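PDB 3WEA: niemann-Pick type C2 protein from Camponotus japonicus, which probably binds and carries lipids or similar small hydrophobic molecules inside its ML domain, as other proteins of the Niemann-Pick C2 family do. Local coordinates for residues Ser34-Ser39 with Val95-Glu100; Lys49-Lys54 with Pro71-Asp76; Phe1-Cys6 with Thr123-Pro128. All coordinates share one frame; numbering follows the deposited sequence.

Contact 1: Ser34-Ser39 with Val95-Glu100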
loop_
_atom_site.group_PDB
_atom_site.type_symbol
_atom_site.label_atom_id
_atom_site.label_comp_id
_atom_site.label_asym_id
_atom_site.label_seq_id
_atom_site.Cartn_x
_atom_site.Cartn_y
_atom_site.Cartn_z
ATOM N N SER A 34 1.709 8.613 -15.565
ATOM C CA SER A 34 1.423 9.770 -14.739
ATOM C C SER A 34 1.867 9.481 -13.316
ATOM O O SER A 34 1.962 8.322 -12.911
ATOM C CB SER A 34 -0.060 10.121 -14.785
ATOM O OG SER A 34 -0.838 9.074 -14.248
ATOM N N GLU A 35 2.143 10.539 -12.571
ATOM C CA GLU A 35 2.549 10.393 -11.182
ATOM C C GLU A 35 1.317 10.182 -10.322
ATOM O O GLU A 35 0.373 10.970 -10.387
ATOM C CB GLU A 35 3.310 11.624 -10.721
ATOM C CG GLU A 35 4.800 11.575 -11.034
ATOM C CD GLU A 35 5.597 12.468 -10.116
ATOM O OE1 GLU A 35 5.002 13.396 -9.526
ATOM O OE2 GLU A 35 6.811 12.234 -9.970
ATOM N N ILE A 36 1.316 9.097 -9.557
ATOM C CA ILE A 36 0.229 8.802 -8.615
ATOM C C ILE A 36 0.761 9.010 -7.210
ATOM O O ILE A 36 1.839 8.524 -6.878
ATOM C CB ILE A 36 -0.283 7.354 -8.773
ATOM C CG1 ILE A 36 -0.597 7.057 -10.242
ATOM C CG2 ILE A 36 -1.524 7.106 -7.920
ATOM C CD1 ILE A 36 -0.837 5.595 -10.510
ATOM N N HIS A 37 -0.001 9.742 -6.401
ATOM C CA HIS A 37 0.311 9.968 -5.003
ATOM C C HIS A 37 -0.582 9.086 -4.146
ATOM O O HIS A 37 -1.804 9.036 -4.346
ATOM C CB HIS A 37 0.106 11.434 -4.618
ATOM C CG HIS A 37 0.770 12.398 -5.551
ATOM N ND1 HIS A 37 1.967 12.120 -6.181
ATOM C CD2 HIS A 37 0.402 13.631 -5.967
ATOM C CE1 HIS A 37 2.303 13.140 -6.948
ATOM N NE2 HIS A 37 1.370 14.067 -6.840
ATOM N N VAL A 38 0.061 8.370 -3.231
ATOM C CA VAL A 38 -0.618 7.503 -2.253
ATOM C C VAL A 38 -0.320 7.924 -0.817
ATOM O O VAL A 38 0.834 8.260 -0.473
ATOM C CB VAL A 38 -0.229 6.023 -2.428
ATOM C CG1 VAL A 38 -0.858 5.169 -1.321
ATOM C CG2 VAL A 38 -0.676 5.517 -3.793
ATOM N N SER A 39 -1.373 7.935 -0.002
ATOM C CA SER A 39 -1.308 8.234 1.433
ATOM C C SER A 39 -2.019 7.128 2.195
ATOM O O SER A 39 -3.101 6.691 1.783
ATOM C CB SER A 39 -2.005 9.553 1.718
ATOM O OG SER A 39 -2.208 9.682 3.100
ATOM N N VAL A 95 3.801 7.968 -0.554
ATOM C CA VAL A 95 4.633 7.493 -1.656
ATOM C C VAL A 95 4.111 8.084 -2.963
ATOM O O VAL A 95 2.892 8.187 -3.177
ATOM C CB VAL A 95 4.707 5.948 -1.663
ATOM C CG1 VAL A 95 3.337 5.309 -1.925
ATOM C CG2 VAL A 95 5.776 5.429 -2.638
ATOM N N THR A 96 5.037 8.505 -3.825
ATOM C CA THR A 96 4.704 8.809 -5.206
ATOM C C THR A 96 5.248 7.704 -6.080
ATOM O O THR A 96 6.405 7.304 -5.935
ATOM C CB THR A 96 5.303 10.146 -5.667
ATOM O OG1 THR A 96 4.740 11.190 -4.885
ATOM C CG2 THR A 96 4.968 10.435 -7.134
ATOM N N PHE A 97 4.411 7.187 -6.972
ATOM C CA PHE A 97 4.918 6.282 -7.996
ATOM C C PHE A 97 4.460 6.676 -9.395
ATOM O O PHE A 97 3.635 7.578 -9.579
ATOM C CB PHE A 97 4.667 4.803 -7.658
ATOM C CG PHE A 97 3.232 4.368 -7.767
ATOM C CD1 PHE A 97 2.311 4.682 -6.772
ATOM C CD2 PHE A 97 2.811 3.592 -8.847
ATOM C CE1 PHE A 97 0.992 4.258 -6.867
ATOM C CE2 PHE A 97 1.496 3.162 -8.949
ATOM C CZ PHE A 97 0.584 3.496 -7.955
ATOM N N PHE A 98 5.030 5.997 -10.376
ATOM C CA PHE A 98 4.868 6.349 -11.763
ATOM C C PHE A 98 4.671 5.029 -12.455
ATOM O O PHE A 98 5.547 4.163 -12.393
ATOM C CB PHE A 98 6.148 7.035 -12.250
ATOM C CG PHE A 98 6.131 7.422 -13.701
ATOM C CD1 PHE A 98 5.610 8.651 -14.101
ATOM C CD2 PHE A 98 6.671 6.576 -14.668
ATOM C CE1 PHE A 98 5.607 9.017 -15.438
ATOM C CE2 PHE A 98 6.665 6.937 -16.010
ATOM C CZ PHE A 98 6.134 8.157 -16.394
ATOM N N VAL A 99 3.514 4.854 -13.080
ATOM C CA VAL A 99 3.234 3.621 -13.794
ATOM C C VAL A 99 3.888 3.696 -15.172
ATOM O O VAL A 99 3.628 4.624 -15.950
ATOM C CB VAL A 99 1.724 3.348 -13.896
ATOM C CG1 VAL A 99 1.447 2.110 -14.730
ATOM C CG2 VAL A 99 1.147 3.169 -12.500
ATOM N N GLU A 100 4.743 2.722 -15.460
ATOM C CA GLU A 100 5.509 2.713 -16.708
ATOM C C GLU A 100 4.627 2.426 -17.919
ATOM O O GLU A 100 3.660 1.669 -17.823
ATOM C CB GLU A 100 6.668 1.711 -16.633
ATOM C CG GLU A 100 7.641 1.784 -17.809
ATOM C CD GLU A 100 8.113 3.202 -18.097
ATOM O OE1 GLU A 100 9.016 3.687 -17.382
ATOM O OE2 GLU A 100 7.577 3.831 -19.040
#
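I36 and F97 form an antiparallel hydrogen-bonded pair, and their side chains share one face of the sheet. I36 N donates to F97 O over 2.8 Å, and F97 N returns a bond to I36 O over 2.9 Å. The F97 ring leans over the neighbouring strand because CG sits between the backbone N and the carbonyl carbon (chi1 72°). I36 CB therefore lies over one face of the ring in a CH-pi contact, 4.2 Å from the ring centroid. The tip of I36 goes further, with CD1 touching both F97 CZ and V99 CG2, the latter at 3.7 Å. V38 comes to the ring edge instead, its CG2 near the ring plane and 3.7 Å from F97 CE1. Replacing F97 with an alanine would probably open a gap on this face and leave I36 CB and V38 CG2 without the ring they share.

T96 is on the other face, with E35 and H37. H37 ND1 makes a weak bond to T96 OG1, 3.2 Å long and bent to 123° at the hydrogen. The T96 methyl CG2 lies against the carboxylate of E35, 3.7 Å from CD.

I18 and I30, the latter in the opposite sheet, also press on I36. The face with I36 and F97 is thus turned inward. Antiparallel pairing of strands 35-44 and 91-98 in a three-stranded sheet is typical of the immunoglobulin-like beta-sandwich of ML domains.

Contact 2: Lys49-Lys54 with Pro71-Asp76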
loop_
_atom_site.group_PDB
_atom_site.type_symbol
_atom_site.label_atom_id
_atom_site.label_comp_id
_atom_site.label_asym_id
_atom_site.label_seq_id
_atom_site.Cartn_x
_atom_site.Cartn_y
_atom_site.Cartn_z
ATOM N N LYS A 49 10.049 -2.338 15.041
ATOM C CA LYS A 49 11.449 -1.941 14.879
ATOM C C LYS A 49 11.862 -1.627 13.419
ATOM O O LYS A 49 12.740 -0.781 13.178
ATOM C CB LYS A 49 12.397 -3.018 15.455
ATOM C CG LYS A 49 12.600 -2.977 16.957
ATOM C CD LYS A 49 14.088 -3.128 17.292
ATOM C CE LYS A 49 14.834 -1.792 17.254
ATOM N NZ LYS A 49 16.159 -1.887 16.565
ATOM N N ASN A 50 11.256 -2.316 12.463
ATOM C CA ASN A 50 11.511 -2.088 11.039
ATOM C C ASN A 50 10.263 -2.432 10.219
ATOM O O ASN A 50 9.561 -3.356 10.581
ATOM C CB ASN A 50 12.690 -2.947 10.583
ATOM C CG ASN A 50 13.281 -2.492 9.260
ATOM O OD1 ASN A 50 13.418 -1.296 8.989
ATOM N ND2 ASN A 50 13.652 -3.463 8.421
ATOM N N VAL A 51 9.989 -1.679 9.148
ATOM C CA VAL A 51 8.866 -1.983 8.233
ATOM C C VAL A 51 9.328 -2.463 6.835
ATOM O O VAL A 51 10.123 -1.797 6.172
ATOM C CB VAL A 51 7.892 -0.806 8.049
ATOM C CG1 VAL A 51 6.653 -1.266 7.275
ATOM C CG2 VAL A 51 7.455 -0.271 9.412
ATOM N N GLU A 52 8.825 -3.614 6.400
ATOM C CA GLU A 52 8.994 -4.049 5.010
ATOM C C GLU A 52 7.658 -4.041 4.254
ATOM O O GLU A 52 6.714 -4.753 4.639
ATOM C CB GLU A 52 9.628 -5.453 4.964
ATOM C CG GLU A 52 11.006 -5.513 5.612
ATOM C CD GLU A 52 11.718 -6.846 5.411
ATOM O OE1 GLU A 52 11.773 -7.345 4.262
ATOM O OE2 GLU A 52 12.242 -7.392 6.407
ATOM N N ALA A 53 7.594 -3.244 3.182
ATOM C CA ALA A 53 6.408 -3.179 2.323
ATOM C C ALA A 53 6.462 -4.255 1.234
ATOM O O ALA A 53 7.538 -4.651 0.799
ATOM C CB ALA A 53 6.275 -1.798 1.697
ATOM N N LYS A 54 5.290 -4.731 0.830
ATOM C CA LYS A 54 5.131 -5.738 -0.227
ATOM C C LYS A 54 3.919 -5.338 -1.067
ATOM O O LYS A 54 2.861 -4.993 -0.520
ATOM C CB LYS A 54 4.871 -7.114 0.384
ATOM C CG LYS A 54 5.877 -7.579 1.438
ATOM C CD LYS A 54 6.811 -8.632 0.883
ATOM C CE LYS A 54 6.119 -9.986 0.855
ATOM N NZ LYS A 54 6.232 -10.631 -0.488
ATOM N N PRO A 71 11.278 -0.752 -0.409
ATOM C CA PRO A 71 10.319 -1.464 0.445
ATOM C C PRO A 71 10.591 -1.333 1.942
ATOM O O PRO A 71 9.697 -1.598 2.739
ATOM C CB PRO A 71 10.462 -2.916 -0.004
ATOM C CG PRO A 71 11.859 -3.013 -0.516
ATOM C CD PRO A 71 12.182 -1.679 -1.115
ATOM N N GLU A 72 11.804 -0.943 2.325
ATOM C CA GLU A 72 12.095 -0.628 3.723
ATOM C C GLU A 72 11.734 0.834 3.996
ATOM O O GLU A 72 12.588 1.737 4.011
ATOM C CB GLU A 72 13.555 -0.911 4.067
ATOM C CG GLU A 72 13.939 -2.386 4.077
ATOM C CD GLU A 72 15.339 -2.618 4.621
ATOM O OE1 GLU A 72 15.567 -2.330 5.810
ATOM O OE2 GLU A 72 16.208 -3.108 3.872
ATOM N N ILE A 73 10.446 1.063 4.220
ATOM C CA ILE A 73 9.903 2.411 4.211
ATOM C C ILE A 73 10.453 3.324 5.332
ATOM O O ILE A 73 10.461 4.544 5.184
ATOM C CB ILE A 73 8.347 2.391 4.147
ATOM C CG1 ILE A 73 7.747 1.704 5.361
ATOM C CG2 ILE A 73 7.853 1.617 2.935
ATOM C CD1 ILE A 73 7.388 2.638 6.476
ATOM N N CYS A 74 10.923 2.735 6.435
ATOM C CA CYS A 74 11.525 3.508 7.536
ATOM C C CYS A 74 12.886 4.095 7.173
ATOM O O CYS A 74 13.351 5.024 7.826
ATOM C CB CYS A 74 11.663 2.660 8.820
ATOM S SG CYS A 74 10.148 2.587 9.809
ATOM N N LYS A 75 13.519 3.533 6.144
ATOM C CA LYS A 75 14.862 3.951 5.688
ATOM C C LYS A 75 14.846 4.764 4.387
ATOM O O LYS A 75 15.892 5.055 3.798
ATOM C CB LYS A 75 15.752 2.718 5.521
ATOM C CG LYS A 75 16.245 2.142 6.837
ATOM C CD LYS A 75 16.791 0.743 6.637
ATOM C CE LYS A 75 16.849 -0.026 7.944
ATOM N NZ LYS A 75 17.229 -1.442 7.671
ATOM N N ASP A 76 13.646 5.109 3.942
ATOM C CA ASP A 76 13.420 5.885 2.731
ATOM C C ASP A 76 13.010 7.284 3.173
ATOM O O ASP A 76 11.995 7.427 3.834
ATOM C CB ASP A 76 12.324 5.184 1.900
ATOM C CG ASP A 76 11.601 6.107 0.923
ATOM O OD1 ASP A 76 12.119 7.177 0.547
ATOM O OD2 ASP A 76 10.479 5.741 0.526
HETATM O O HOH W 1 12.110 0.182 6.994
#
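V51 and I73 make the main apolar fit here. V51 points its side chain at 71-76, and its two methyls meet different neighbours. CG1 is anti to the backbone N (chi1 -171°) and rests on I73. CG2 turns to the sulfur of C74 and stops 3.9 Å from SG. V51 CB itself sits 3.7 Å from I73 CG1. The other branch of I73 reaches along the strand, and its CG2 comes 4.0 Å from A53 CB. A53 N donates to P71 O over 2.7 Å in a nearly straight bond (174°). The P71 ring comes alongside, with its CB 3.5 Å from A53 O.

The polar side of the contact holds one weak direct bond. It runs from N50 ND2 to E72 OE1 over 3.4 Å, with the amide and carboxylate planes 83° apart. The same E72 OE1 takes a salt bridge from K75 NZ at 2.6 Å, met on the syn side. The K75 and N50 side chains cross at about a right angle. One water bridges the two segments. It donates to N50 OD1, at 2.8 Å, and to V51 O, and it accepts from C74 N.

L85 and F114 also touch V51, and C74 is held by a disulfide to C83. E72 is the centre of an inverse gamma turn. This is a disulfide-pinned loop packed beside the start of strand 52-59, in the mixed sheet of the ML-domain beta-sandwich.

Contact 3: Phe1-Cys6 with Thr123-Pro128; sequences FVFEDC and TCVKFP
A short antiparallel bridge, closed by the C6-C124 disulfide, ties the N-terminal segment to strand 121-131 of the ML-domain beta-sandwich. E4 and K126 form its hydrogen-bonded pair. E4 N donates to K126 O over 2.9 Å, in the carbonyl plane, and K126 N returns a bond of 3.0 Å to E4 O. C6 N bonds C124 O as well, but from above the carbonyl plane.

Ahead of the bridge, F1 and F3 pack on the other segment. F3 and F127 lie side by side, their planes 54° apart. F3 CE1 sits over one face of the F127 ring, 3.8 Å from CG. F3 CB meets V125 CG2 at 3.7 Å. F1 rests against P128, with CD1 3.7 Å from P128 CD. I16 and I18 also touch F3, and W112 meets the F127 ring edge-to-face.

At the other end, water 2 donates to D5 OD1 over 3.0 Å and accepts from C124 N. D5 OD1 is bonded to G7 N too. With chi1 at -167°, the C124 sulfur swings away from its own N and over to the N-terminal segment. There C6 SG joins C124 SG at 2.1 Å, with a torsion of -96° about the S-S bond.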
loop_
_atom_site.group_PDB
_atom_site.type_symbol
_atom_site.label_atom_id
_atom_site.label_comp_id
_atom_site.label_asym_id
_atom_site.label_seq_id
_atom_site.Cartn_x
_atom_site.Cartn_y
_atom_site.Cartn_z
ATOM N N PHE A 1 -15.936 1.937 -4.459
ATOM C CA PHE A 1 -15.128 0.740 -4.103
ATOM C C PHE A 1 -14.686 0.852 -2.666
ATOM O O PHE A 1 -14.730 1.928 -2.055
ATOM C CB PHE A 1 -13.938 0.504 -5.064
ATOM C CG PHE A 1 -12.791 1.480 -4.911
ATOM C CD1 PHE A 1 -11.768 1.244 -3.990
ATOM C CD2 PHE A 1 -12.684 2.587 -5.756
ATOM C CE1 PHE A 1 -10.710 2.123 -3.883
ATOM C CE2 PHE A 1 -11.627 3.474 -5.661
ATOM C CZ PHE A 1 -10.629 3.247 -4.718
ATOM N N VAL A 2 -14.254 -0.278 -2.125
ATOM C CA VAL A 2 -13.843 -0.349 -0.736
ATOM C C VAL A 2 -12.341 -0.614 -0.642
ATOM O O VAL A 2 -11.792 -1.382 -1.445
ATOM C CB VAL A 2 -14.643 -1.455 -0.035
ATOM C CG1 VAL A 2 -14.156 -1.673 1.378
ATOM C CG2 VAL A 2 -16.148 -1.121 -0.043
ATOM N N PHE A 3 -11.670 0.060 0.284
ATOM C CA PHE A 3 -10.282 -0.333 0.626
ATOM C C PHE A 3 -10.412 -1.414 1.676
ATOM O O PHE A 3 -10.661 -1.150 2.856
ATOM C CB PHE A 3 -9.436 0.826 1.134
ATOM C CG PHE A 3 -9.019 1.779 0.072
ATOM C CD1 PHE A 3 -7.993 1.448 -0.820
ATOM C CD2 PHE A 3 -9.653 2.997 -0.073
ATOM C CE1 PHE A 3 -7.612 2.324 -1.821
ATOM C CE2 PHE A 3 -9.269 3.879 -1.071
ATOM C CZ PHE A 3 -8.259 3.535 -1.959
ATOM N N GLU A 4 -10.273 -2.645 1.232
ATOM C CA GLU A 4 -10.667 -3.783 2.047
ATOM C C GLU A 4 -9.502 -4.206 2.908
ATOM O O GLU A 4 -8.363 -4.089 2.488
ATOM C CB GLU A 4 -11.121 -4.922 1.155
ATOM C CG GLU A 4 -12.422 -4.572 0.466
ATOM C CD GLU A 4 -13.234 -5.782 0.142
ATOM O OE1 GLU A 4 -12.854 -6.484 -0.826
ATOM O OE2 GLU A 4 -14.239 -6.014 0.862
ATOM N N ASP A 5 -9.806 -4.638 4.126
ATOM C CA ASP A 5 -8.783 -5.127 5.057
ATOM C C ASP A 5 -8.544 -6.622 4.800
ATOM O O ASP A 5 -9.422 -7.456 5.056
ATOM C CB ASP A 5 -9.224 -4.821 6.506
ATOM C CG ASP A 5 -8.380 -5.550 7.556
ATOM O OD1 ASP A 5 -7.293 -6.068 7.224
ATOM O OD2 ASP A 5 -8.820 -5.592 8.715
ATOM N N CYS A 6 -7.379 -6.950 4.253
ATOM C CA CYS A 6 -7.014 -8.342 3.970
ATOM C C CYS A 6 -6.320 -9.057 5.141
ATOM O O CYS A 6 -5.659 -10.084 4.939
ATOM C CB CYS A 6 -6.250 -8.504 2.631
ATOM S SG CYS A 6 -4.998 -7.263 2.206
ATOM N N THR A 123 -0.344 -3.895 8.282
ATOM C CA THR A 123 -1.491 -3.476 7.457
ATOM C C THR A 123 -1.561 -4.367 6.236
ATOM O O THR A 123 -0.517 -4.837 5.772
ATOM C CB THR A 123 -1.356 -2.010 6.961
ATOM O OG1 THR A 123 -0.204 -1.901 6.138
ATOM C CG2 THR A 123 -1.177 -1.009 8.125
ATOM N N CYS A 124 -2.769 -4.551 5.699
ATOM C CA CYS A 124 -3.013 -5.315 4.478
ATOM C C CYS A 124 -4.253 -4.709 3.870
ATOM O O CYS A 124 -5.354 -4.792 4.458
ATOM C CB CYS A 124 -3.354 -6.775 4.771
ATOM S SG CYS A 124 -3.280 -7.798 3.250
ATOM N N VAL A 125 -4.090 -4.080 2.720
ATOM C CA VAL A 125 -5.259 -3.518 2.027
ATOM C C VAL A 125 -5.336 -4.063 0.616
ATOM O O VAL A 125 -4.305 -4.304 -0.003
ATOM C CB VAL A 125 -5.245 -1.981 2.002
ATOM C CG1 VAL A 125 -4.009 -1.468 1.300
ATOM C CG2 VAL A 125 -6.497 -1.423 1.315
ATOM N N LYS A 126 -6.563 -4.252 0.122
ATOM C CA LYS A 126 -6.776 -4.727 -1.233
ATOM C C LYS A 126 -7.932 -3.927 -1.835
ATOM O O LYS A 126 -8.889 -3.563 -1.139
ATOM C CB LYS A 126 -7.074 -6.222 -1.225
ATOM C CG LYS A 126 -7.585 -6.821 -2.522
ATOM C CD LYS A 126 -7.970 -8.282 -2.313
ATOM C CE LYS A 126 -6.773 -9.124 -1.886
ATOM N NZ LYS A 126 -7.077 -10.588 -1.830
ATOM N N PHE A 127 -7.817 -3.637 -3.117
ATOM C CA PHE A 127 -8.781 -2.752 -3.782
ATOM C C PHE A 127 -8.790 -3.068 -5.250
ATOM O O PHE A 127 -7.775 -3.544 -5.765
ATOM C CB PHE A 127 -8.459 -1.273 -3.506
ATOM C CG PHE A 127 -7.129 -0.785 -4.035
ATOM C CD1 PHE A 127 -5.931 -1.042 -3.349
ATOM C CD2 PHE A 127 -7.076 -0.008 -5.194
ATOM C CE1 PHE A 127 -4.721 -0.530 -3.811
ATOM C CE2 PHE A 127 -5.859 0.488 -5.668
ATOM C CZ PHE A 127 -4.676 0.212 -4.989
ATOM N N PRO A 128 -9.921 -2.808 -5.930
ATOM C CA PRO A 128 -10.020 -3.115 -7.353
ATOM C C PRO A 128 -9.440 -1.972 -8.197
ATOM O O PRO A 128 -9.663 -0.807 -7.906
ATOM C CB PRO A 128 -11.530 -3.295 -7.571
ATOM C CG PRO A 128 -12.209 -2.724 -6.340
ATOM C CD PRO A 128 -11.149 -2.136 -5.445
HETATM O O HOH W 2 -5.075 -4.160 7.755
#

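How the contacts relate
The chain starts in contact 3, whose second segment, 123-128, lies close to the C terminus. This contact closes the largest loop, and the other two are nested within it. Contact 1 closes the next loop, from 34-39 to 95-100. Contact 2, 49-54 with 71-76, lies inside that one, so no two contacts cross. Contact 1 joins two strands of the three-stranded sheet. Contacts 2 and 3 both reach the larger mixed sheet, on opposite sides of the chain's centre and with their own centres about 20 Å apart. Strands 35-44 and 52-59 follow each other and lead from contact 1 to contact 2. None of the three contacts touches another.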